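Local coordinates for protein adhesin (Neisseria gonorrhoeae, PDB 6GQ4) that probably mediates attachment of gonococci to host cells, may inhibit lysozyme as related proteins do, and raises bactericidal antibodies in mice, at residues 13-18 with 84-89; 25-30 with 74-79; 35-40 with 46-51. All coordinates share one frame; numbering follows the deposited sequence.

The chain forms one antiparallel sheet that curls into a small barrel. From the N terminus, strand 9-16 is followed by strand 22-29, then by the hairpin of strands 35-42 and 45-50. Contact 3 closes this hairpin, the shortest of the three loops. Contact 2 joins 25-30 to the later loop 74-79, so contact 3 nests inside its span. Contact 1 joins 13-18 to 84-89 and encloses both; none of the three cross. Strand 22-29 pairs with 9-16 and with 35-42, so contact 2 touches both others, while contacts 1 and 3 do not touch. Contacts 1 and 2 tie the first half of the chain to the second; contact 3 stays within the first.

Contact 1: residues 13-18 with 84-89; sequences VSYVCQ and QPIMIT. With NA (sodium ion), chain B.
Y15 and I86 meet through their side chains, because the two backbones stay well apart: the nearest CA atoms, those of Y15 and P85, are 8.3 Å from each other. Strand 95-102 lies between the two strands in the sheet. The Y15 ring bridges the gap. I86 CD1 sits over the centre of one ring face, a CH-pi contact 3.8 Å from the Y15 ring centroid and 12° off the normal. I86 CG1 stands between its backbone N and carbonyl carbon (chi1 73°), and this points the ethyl arm at the ring. V13 CG1 covers the opposite face, near the rim. I86 CG2 lies beside the phenol end, 3.7 Å from Y15 OH. The ring is thus clamped from both sides. Its hydroxyl binds the sodium ion, with Y15 OH 2.6 Å from the metal. The Q84 carbonyl contributes in the same way, with Q84 O also 2.6 Å from the sodium. Q84 O approaches the ring at its edge, in plane. Y15 OH also shares a hydrogen bond with Y27 OH. C17, further along, is disulfide-bonded to C100. The arrangement is a sodium site of one phenol oxygen and backbone carbonyls, completed by Y81 O, in an antiparallel barrel.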
loop_
_atom_site.group_PDB
_atom_site.type_symbol
_atom_site.label_atom_id
_atom_site.label_comp_id
_atom_site.label_asym_id
_atom_site.label_seq_id
_atom_site.Cartn_x
_atom_site.Cartn_y
_atom_site.Cartn_z
ATOM N N VAL A 13 1.484 6.020 -5.850
ATOM C CA VAL A 13 0.475 6.920 -5.292
ATOM C C VAL A 13 1.084 7.700 -4.118
ATOM O O VAL A 13 1.793 7.108 -3.309
ATOM C CB VAL A 13 -0.819 6.200 -4.861
ATOM C CG1 VAL A 13 -1.862 7.171 -4.375
ATOM C CG2 VAL A 13 -1.430 5.359 -5.958
ATOM N N SER A 14 0.809 9.017 -4.079
ATOM C CA SER A 14 1.176 9.926 -2.993
ATOM C C SER A 14 -0.014 10.070 -2.032
ATOM O O SER A 14 -1.158 10.328 -2.464
ATOM C CB SER A 14 1.609 11.253 -3.527
ATOM O OG SER A 14 2.901 11.163 -4.112
ATOM N N TYR A 15 0.258 9.909 -0.735
ATOM C CA TYR A 15 -0.820 10.035 0.268
ATOM C C TYR A 15 -0.545 11.144 1.294
ATOM O O TYR A 15 0.605 11.458 1.589
ATOM C CB TYR A 15 -0.963 8.738 1.056
ATOM C CG TYR A 15 -1.248 7.546 0.209
ATOM C CD1 TYR A 15 -0.236 6.814 -0.375
ATOM C CD2 TYR A 15 -2.545 7.133 0.056
ATOM C CE1 TYR A 15 -0.514 5.703 -1.162
ATOM C CE2 TYR A 15 -2.835 6.038 -0.729
ATOM C CZ TYR A 15 -1.824 5.315 -1.330
ATOM O OH TYR A 15 -2.151 4.208 -2.125
ATOM N N VAL A 16 -1.637 11.678 1.851
ATOM C CA VAL A 16 -1.598 12.522 3.019
ATOM C C VAL A 16 -2.315 11.796 4.164
ATOM O O VAL A 16 -3.441 11.315 4.026
ATOM C CB VAL A 16 -2.162 13.926 2.723
ATOM C CG1 VAL A 16 -1.307 14.599 1.662
ATOM C CG2 VAL A 16 -3.631 13.915 2.297
ATOM N N CYS A 17 -1.605 11.714 5.288
ATOM C CA CYS A 17 -2.041 10.957 6.437
ATOM C C CYS A 17 -2.287 11.904 7.598
ATOM O O CYS A 17 -2.020 13.116 7.485
ATOM C CB CYS A 17 -1.004 9.901 6.779
ATOM S SG CYS A 17 -0.408 9.003 5.325
ATOM N N GLN A 18 -2.759 11.349 8.711
ATOM C CA GLN A 18 -2.936 12.135 9.899
ATOM C C GLN A 18 -1.574 12.543 10.462
ATOM O O GLN A 18 -0.539 11.996 10.082
ATOM C CB GLN A 18 -3.713 11.342 10.945
ATOM C CG GLN A 18 -5.145 11.061 10.519
ATOM C CD GLN A 18 -5.910 10.411 11.646
ATOM O OE1 GLN A 18 -5.384 10.244 12.755
ATOM N NE2 GLN A 18 -7.163 10.061 11.377
ATOM N N GLN A 84 -8.167 4.244 -3.110
ATOM C CA GLN A 84 -8.319 3.548 -1.809
ATOM C C GLN A 84 -7.475 4.258 -0.742
ATOM O O GLN A 84 -6.282 4.546 -0.917
ATOM C CB GLN A 84 -7.963 2.064 -1.904
ATOM C CG GLN A 84 -8.865 1.257 -2.843
ATOM C CD GLN A 84 -10.236 0.983 -2.275
ATOM O OE1 GLN A 84 -10.831 1.823 -1.600
ATOM N NE2 GLN A 84 -10.753 -0.210 -2.543
ATOM N N PRO A 85 -8.068 4.551 0.430
ATOM C CA PRO A 85 -7.261 5.002 1.550
ATOM C C PRO A 85 -6.469 3.801 2.072
ATOM O O PRO A 85 -6.909 2.645 1.884
ATOM C CB PRO A 85 -8.265 5.539 2.563
ATOM C CG PRO A 85 -9.611 5.119 2.104
ATOM C CD PRO A 85 -9.493 4.464 0.756
ATOM N N ILE A 86 -5.326 4.067 2.719
ATOM C CA ILE A 86 -4.437 3.029 3.288
ATOM C C ILE A 86 -4.060 3.378 4.743
ATOM O O ILE A 86 -4.185 4.526 5.206
ATOM C CB ILE A 86 -3.178 2.870 2.401
ATOM C CG1 ILE A 86 -2.229 4.058 2.566
ATOM C CG2 ILE A 86 -3.538 2.636 0.918
ATOM C CD1 ILE A 86 -0.863 3.782 2.035
ATOM N N MET A 87 -3.511 2.369 5.404
ATOM C CA MET A 87 -2.790 2.540 6.642
ATOM C C MET A 87 -1.574 1.600 6.629
ATOM O O MET A 87 -1.555 0.575 5.971
ATOM C CB MET A 87 -3.710 2.334 7.859
ATOM C CG MET A 87 -4.348 1.018 8.125
ATOM S SD MET A 87 -5.185 1.122 9.808
ATOM C CE MET A 87 -4.256 -0.074 10.768
ATOM N N ILE A 88 -0.480 2.041 7.289
ATOM C CA ILE A 88 0.704 1.216 7.472
ATOM C C ILE A 88 0.931 1.053 8.985
ATOM O O ILE A 88 0.963 2.060 9.707
ATOM C CB ILE A 88 1.939 1.800 6.751
ATOM C CG1 ILE A 88 1.652 1.932 5.250
ATOM C CG2 ILE A 88 3.203 0.996 6.997
ATOM C CD1 ILE A 88 2.682 2.706 4.441
ATOM N N THR A 89 1.114 -0.205 9.377
ATOM C CA THR A 89 1.369 -0.664 10.754
ATOM C C THR A 89 2.834 -1.128 10.836
ATOM O O THR A 89 3.322 -1.806 9.942
ATOM C CB THR A 89 0.348 -1.750 11.164
ATOM O OG1 THR A 89 -0.978 -1.234 11.023
ATOM C CG2 THR A 89 0.494 -2.202 12.594
HETATM NA NA NA B . -4.648 4.259 -2.918
HETATM O O HOH W 1 -4.458 2.819 -2.152
#

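Contact 2: residues 25-30 with 74-79; sequences VTYGFN and GAMDSK
Y27 and M76 form the tight part of this contact, where the loop after strand 70-73 folds over strand 22-29 of the antiparallel barrel. The two segments make no sheet pairing; even the closest CA pair, F29 and S78, is 7.5 Å apart. M76 bends at both chi2 (-75°) and chi3 (-87°). This hooks its methyl group onto the Y27 ring, which the side chain crosses at about a right angle. M76 CE lies 3.7 Å from the Y27 ring centroid, a CH-pi contact over the face but shifted toward the rim. V25 CG1 presses on the other face of the ring. Y27, F29 and M76 are all buried. The grip loosens toward S78, which is exposed. F29 turns the edge of its ring to the D77 backbone, with F29 CE2 3.9 Å from D77 C. The ring of F29 also stacks edge-to-face with Y81. D77 points away from the strand. Its OD1 accepts a bond from S80 N and a weak one from K79 N. On this looser side F29 CE2 is 3.8 Å from S78 N, while the two side chains come no nearer than F29 CD2 to S78 CB, 4.3 Å.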
loop_
_atom_site.group_PDB
_atom_site.type_symbol
_atom_site.label_atom_id
_atom_site.label_comp_id
_atom_site.label_asym_id
_atom_site.label_seq_id
_atom_site.Cartn_x
_atom_site.Cartn_y
_atom_site.Cartn_z
ATOM N N VAL A 25 3.757 5.342 -2.122
ATOM C CA VAL A 25 3.706 3.883 -2.185
ATOM C C VAL A 25 3.679 3.490 -3.682
ATOM O O VAL A 25 2.886 4.077 -4.426
ATOM C CB VAL A 25 2.466 3.271 -1.495
ATOM C CG1 VAL A 25 2.485 1.750 -1.595
ATOM C CG2 VAL A 25 2.336 3.705 -0.062
ATOM N N THR A 26 4.596 2.598 -4.035
ATOM C CA THR A 26 4.632 2.031 -5.388
ATOM C C THR A 26 3.994 0.625 -5.284
ATOM O O THR A 26 4.430 -0.187 -4.488
ATOM C CB THR A 26 6.059 1.954 -5.931
ATOM O OG1 THR A 26 6.584 3.309 -5.931
ATOM C CG2 THR A 26 6.099 1.303 -7.286
ATOM N N TYR A 27 3.046 0.354 -6.208
ATOM C CA TYR A 27 2.390 -0.926 -6.311
ATOM C C TYR A 27 2.815 -1.635 -7.595
ATOM O O TYR A 27 2.874 -0.977 -8.614
ATOM C CB TYR A 27 0.880 -0.752 -6.313
ATOM C CG TYR A 27 0.356 -0.120 -5.044
ATOM C CD1 TYR A 27 0.084 -0.878 -3.913
ATOM C CD2 TYR A 27 0.054 1.225 -5.000
ATOM C CE1 TYR A 27 -0.398 -0.263 -2.774
ATOM C CE2 TYR A 27 -0.396 1.870 -3.852
ATOM C CZ TYR A 27 -0.664 1.095 -2.745
ATOM O OH TYR A 27 -1.120 1.673 -1.588
ATOM N N GLY A 28 3.184 -2.894 -7.455
ATOM C CA GLY A 28 3.367 -3.776 -8.604
ATOM C C GLY A 28 2.030 -4.388 -9.029
ATOM O O GLY A 28 1.121 -4.629 -8.231
ATOM N N PHE A 29 1.930 -4.583 -10.358
ATOM C CA PHE A 29 0.715 -5.099 -10.966
ATOM C C PHE A 29 1.082 -6.239 -11.897
ATOM O O PHE A 29 2.125 -6.222 -12.531
ATOM C CB PHE A 29 -0.063 -4.076 -11.793
ATOM C CG PHE A 29 -0.678 -2.983 -10.970
ATOM C CD1 PHE A 29 0.106 -1.912 -10.605
ATOM C CD2 PHE A 29 -2.014 -3.032 -10.581
ATOM C CE1 PHE A 29 -0.418 -0.909 -9.814
ATOM C CE2 PHE A 29 -2.541 -2.030 -9.778
ATOM C CZ PHE A 29 -1.733 -0.944 -9.440
ATOM N N ASN A 30 0.176 -7.213 -11.954
ATOM C CA ASN A 30 0.329 -8.315 -12.872
ATOM C C ASN A 30 -0.493 -7.978 -14.125
ATOM O O ASN A 30 -1.194 -6.935 -14.230
ATOM C CB ASN A 30 0.035 -9.673 -12.222
ATOM C CG ASN A 30 -1.408 -9.840 -11.810
ATOM O OD1 ASN A 30 -2.312 -9.172 -12.341
ATOM N ND2 ASN A 30 -1.611 -10.734 -10.847
ATOM N N GLY A 74 -8.481 -1.503 1.113
ATOM C CA GLY A 74 -9.621 -2.179 0.492
ATOM C C GLY A 74 -9.212 -3.043 -0.688
ATOM O O GLY A 74 -8.083 -3.500 -0.800
ATOM N N ALA A 75 -10.166 -3.255 -1.585
ATOM C CA ALA A 75 -9.936 -4.042 -2.782
ATOM C C ALA A 75 -8.999 -3.254 -3.686
ATOM O O ALA A 75 -9.140 -2.006 -3.857
ATOM C CB ALA A 75 -11.258 -4.332 -3.456
ATOM N N MET A 76 -7.987 -3.947 -4.214
ATOM C CA MET A 76 -6.955 -3.245 -5.022
ATOM C C MET A 76 -6.815 -3.891 -6.382
ATOM O O MET A 76 -6.437 -5.021 -6.501
ATOM C CB MET A 76 -5.597 -3.282 -4.323
ATOM C CG MET A 76 -5.593 -2.477 -3.080
ATOM S SD MET A 76 -5.526 -0.695 -3.420
ATOM C CE MET A 76 -3.772 -0.375 -3.551
ATOM N N ASP A 77 -7.018 -3.062 -7.394
ATOM C CA ASP A 77 -6.717 -3.444 -8.779
ATOM C C ASP A 77 -6.445 -2.183 -9.577
ATOM O O ASP A 77 -6.447 -1.078 -9.060
ATOM C CB ASP A 77 -7.849 -4.295 -9.359
ATOM C CG ASP A 77 -9.183 -3.589 -9.440
ATOM O OD1 ASP A 77 -9.233 -2.338 -9.572
ATOM O OD2 ASP A 77 -10.168 -4.307 -9.344
ATOM N N SER A 78 -6.133 -2.378 -10.865
ATOM C CA SER A 78 -5.738 -1.293 -11.720
ATOM C C SER A 78 -6.821 -0.196 -11.826
ATOM O O SER A 78 -6.472 0.944 -12.128
ATOM C CB SER A 78 -5.290 -1.855 -13.097
ATOM O OG SER A 78 -6.337 -2.615 -13.699
ATOM N N LYS A 79 -8.106 -0.567 -11.627
ATOM C CA LYS A 79 -9.235 0.369 -11.594
ATOM C C LYS A 79 -9.230 1.185 -10.290
ATOM O O LYS A 79 -9.348 2.405 -10.308
ATOM C CB LYS A 79 -10.555 -0.398 -11.758
ATOM C CG LYS A 79 -10.779 -1.009 -13.132
ATOM C CD LYS A 79 -12.159 -1.607 -13.333
ATOM C CE LYS A 79 -12.438 -2.775 -12.412
ATOM N NZ LYS A 79 -11.492 -3.892 -12.634
#

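Contact 3: residues 35-40 with 46-51; sequences TTYASA and RVQMPI
Residues 35-40 and 46-51 are paired as the antiparallel arms of a beta hairpin. Their strand axes come within 4.6 Å and their directions differ by 158°. A38 with M49 and A40 with V47 are hydrogen-bonded pairs, each with two backbone bonds. The shortest is M49 N to A38 O, 2.6 Å. Y37 with P50 and S39 with Q48 are non-hydrogen-bonded pairs. Beyond P50, I51 N bonds to T36 O at 3.0 Å.

The side chains of Y37, S39, Q48 and P50 share one face of the sheet. Q48 sets its NE2 over one face of the Y37 ring, 3.2 Å from Y37 CG and offset toward the rim. The amide plane is tilted 44° from the ring. Y37 takes a chi1 of 68°, between its backbone N and carbonyl carbon, which places the ring face against NE2. The other end of that amide rests on S39, with Q48 OE1 3.4 Å from S39 CB. R46 bends at chi2 and chi3 and reaches across to the other strand. There R46 NH2 gives a nearly straight 2.9 Å bond to S39 OG, which lies in the guanidinium plane.

A38, A40, V47 and M49 fill the other face, where A38 and M49 also touch Y63. At the far end I51 CD1 approaches T35 OG1 at 3.6 Å, while that hydroxyl bonds to Y63 OH. The chemistry thus implies a two-sided hairpin. One side-chain hydrogen bond, R46 to S39, and the amide of Q48 against Y37 and S39 mark the Y37 face, while A38, A40, V47 and M49 make the other apolar.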
loop_
_atom_site.group_PDB
_atom_site.type_symbol
_atom_site.label_atom_id
_atom_site.label_comp_id
_atom_site.label_asym_id
_atom_site.label_seq_id
_atom_site.Cartn_x
_atom_site.Cartn_y
_atom_site.Cartn_z
ATOM N N THR A 35 -2.684 -6.535 -7.886
ATOM C CA THR A 35 -1.414 -6.088 -7.366
ATOM C C THR A 35 -0.544 -7.230 -6.835
ATOM O O THR A 35 -1.037 -8.308 -6.485
ATOM C CB THR A 35 -1.563 -5.049 -6.258
ATOM O OG1 THR A 35 -2.214 -5.635 -5.091
ATOM C CG2 THR A 35 -2.339 -3.845 -6.738
ATOM N N THR A 36 0.778 -7.012 -6.856
ATOM C CA THR A 36 1.710 -8.009 -6.455
ATOM C C THR A 36 2.504 -7.609 -5.195
ATOM O O THR A 36 3.011 -8.484 -4.461
ATOM C CB THR A 36 2.712 -8.318 -7.583
ATOM O OG1 THR A 36 3.288 -7.080 -7.957
ATOM C CG2 THR A 36 2.011 -8.946 -8.750
ATOM N N TYR A 37 2.617 -6.313 -4.961
ATOM C CA TYR A 37 3.413 -5.812 -3.816
ATOM C C TYR A 37 3.094 -4.357 -3.630
ATOM O O TYR A 37 2.569 -3.714 -4.527
ATOM C CB TYR A 37 4.901 -6.059 -3.994
ATOM C CG TYR A 37 5.535 -5.244 -5.099
ATOM C CD1 TYR A 37 5.868 -3.908 -4.867
ATOM C CD2 TYR A 37 5.889 -5.820 -6.322
ATOM C CE1 TYR A 37 6.511 -3.150 -5.837
ATOM C CE2 TYR A 37 6.496 -5.047 -7.318
ATOM C CZ TYR A 37 6.807 -3.715 -7.069
ATOM O OH TYR A 37 7.419 -2.909 -8.021
ATOM N N ALA A 38 3.440 -3.882 -2.419
ATOM C CA ALA A 38 3.505 -2.428 -2.082
ATOM C C ALA A 38 4.905 -2.133 -1.579
ATOM O O ALA A 38 5.473 -2.955 -0.851
ATOM C CB ALA A 38 2.450 -2.030 -1.090
ATOM N N SER A 39 5.444 -0.976 -2.000
ATOM C CA SER A 39 6.789 -0.592 -1.586
ATOM C C SER A 39 6.763 0.882 -1.187
ATOM O O SER A 39 6.185 1.719 -1.868
ATOM C CB SER A 39 7.793 -0.827 -2.736
ATOM O OG SER A 39 9.076 -0.379 -2.371
ATOM N N ALA A 40 7.442 1.169 -0.067
ATOM C CA ALA A 40 7.533 2.543 0.458
ATOM C C ALA A 40 8.832 2.705 1.244
ATOM O O ALA A 40 9.363 1.789 1.853
ATOM C CB ALA A 40 6.341 2.839 1.317
ATOM N N ARG A 46 13.829 1.689 1.856
ATOM C CA ARG A 46 12.742 1.142 1.125
ATOM C C ARG A 46 12.309 -0.178 1.782
ATOM O O ARG A 46 13.108 -1.040 2.138
ATOM C CB ARG A 46 13.082 0.939 -0.358
ATOM C CG ARG A 46 11.889 0.510 -1.197
ATOM C CD ARG A 46 11.910 1.107 -2.590
ATOM N NE ARG A 46 11.660 2.556 -2.617
ATOM C CZ ARG A 46 10.500 3.136 -2.955
ATOM N NH1 ARG A 46 10.502 4.443 -3.218
ATOM N NH2 ARG A 46 9.375 2.418 -3.044
ATOM N N VAL A 47 11.007 -0.312 1.966
ATOM C CA VAL A 47 10.422 -1.537 2.523
ATOM C C VAL A 47 9.546 -2.165 1.443
ATOM O O VAL A 47 8.659 -1.513 0.977
ATOM C CB VAL A 47 9.592 -1.223 3.776
ATOM C CG1 VAL A 47 8.982 -2.484 4.337
ATOM C CG2 VAL A 47 10.455 -0.529 4.838
ATOM N N GLN A 48 9.792 -3.441 1.125
ATOM C CA GLN A 48 9.057 -4.151 0.075
ATOM C C GLN A 48 8.036 -5.036 0.764
ATOM O O GLN A 48 8.452 -5.853 1.631
ATOM C CB GLN A 48 10.031 -5.019 -0.721
ATOM C CG GLN A 48 9.379 -5.923 -1.739
ATOM C CD GLN A 48 8.968 -5.167 -2.977
ATOM O OE1 GLN A 48 9.116 -3.954 -3.070
ATOM N NE2 GLN A 48 8.464 -5.901 -3.952
ATOM N N MET A 49 6.741 -4.862 0.462
ATOM C CA MET A 49 5.737 -5.649 1.182
ATOM C C MET A 49 4.935 -6.468 0.145
ATOM O O MET A 49 4.051 -5.925 -0.498
ATOM C CB MET A 49 4.760 -4.776 1.968
ATOM C CG MET A 49 5.443 -4.022 3.126
ATOM S SD MET A 49 4.467 -2.595 3.745
ATOM C CE MET A 49 4.829 -1.374 2.479
ATOM N N PRO A 50 5.285 -7.735 -0.072
ATOM C CA PRO A 50 4.521 -8.543 -1.058
ATOM C C PRO A 50 3.057 -8.677 -0.635
ATOM O O PRO A 50 2.731 -8.661 0.584
ATOM C CB PRO A 50 5.187 -9.921 -1.001
ATOM C CG PRO A 50 6.561 -9.600 -0.452
ATOM C CD PRO A 50 6.350 -8.507 0.580
ATOM N N ILE A 51 2.149 -8.783 -1.599
ATOM C CA ILE A 51 0.761 -9.003 -1.261
ATOM C C ILE A 51 0.660 -10.282 -0.407
ATOM O O ILE A 51 1.359 -11.268 -0.615
ATOM C CB ILE A 51 -0.148 -9.067 -2.502
ATOM C CG1 ILE A 51 -1.629 -8.954 -2.098
ATOM C CG2 ILE A 51 0.115 -10.309 -3.389
ATOM C CD1 ILE A 51 -2.569 -8.743 -3.262
#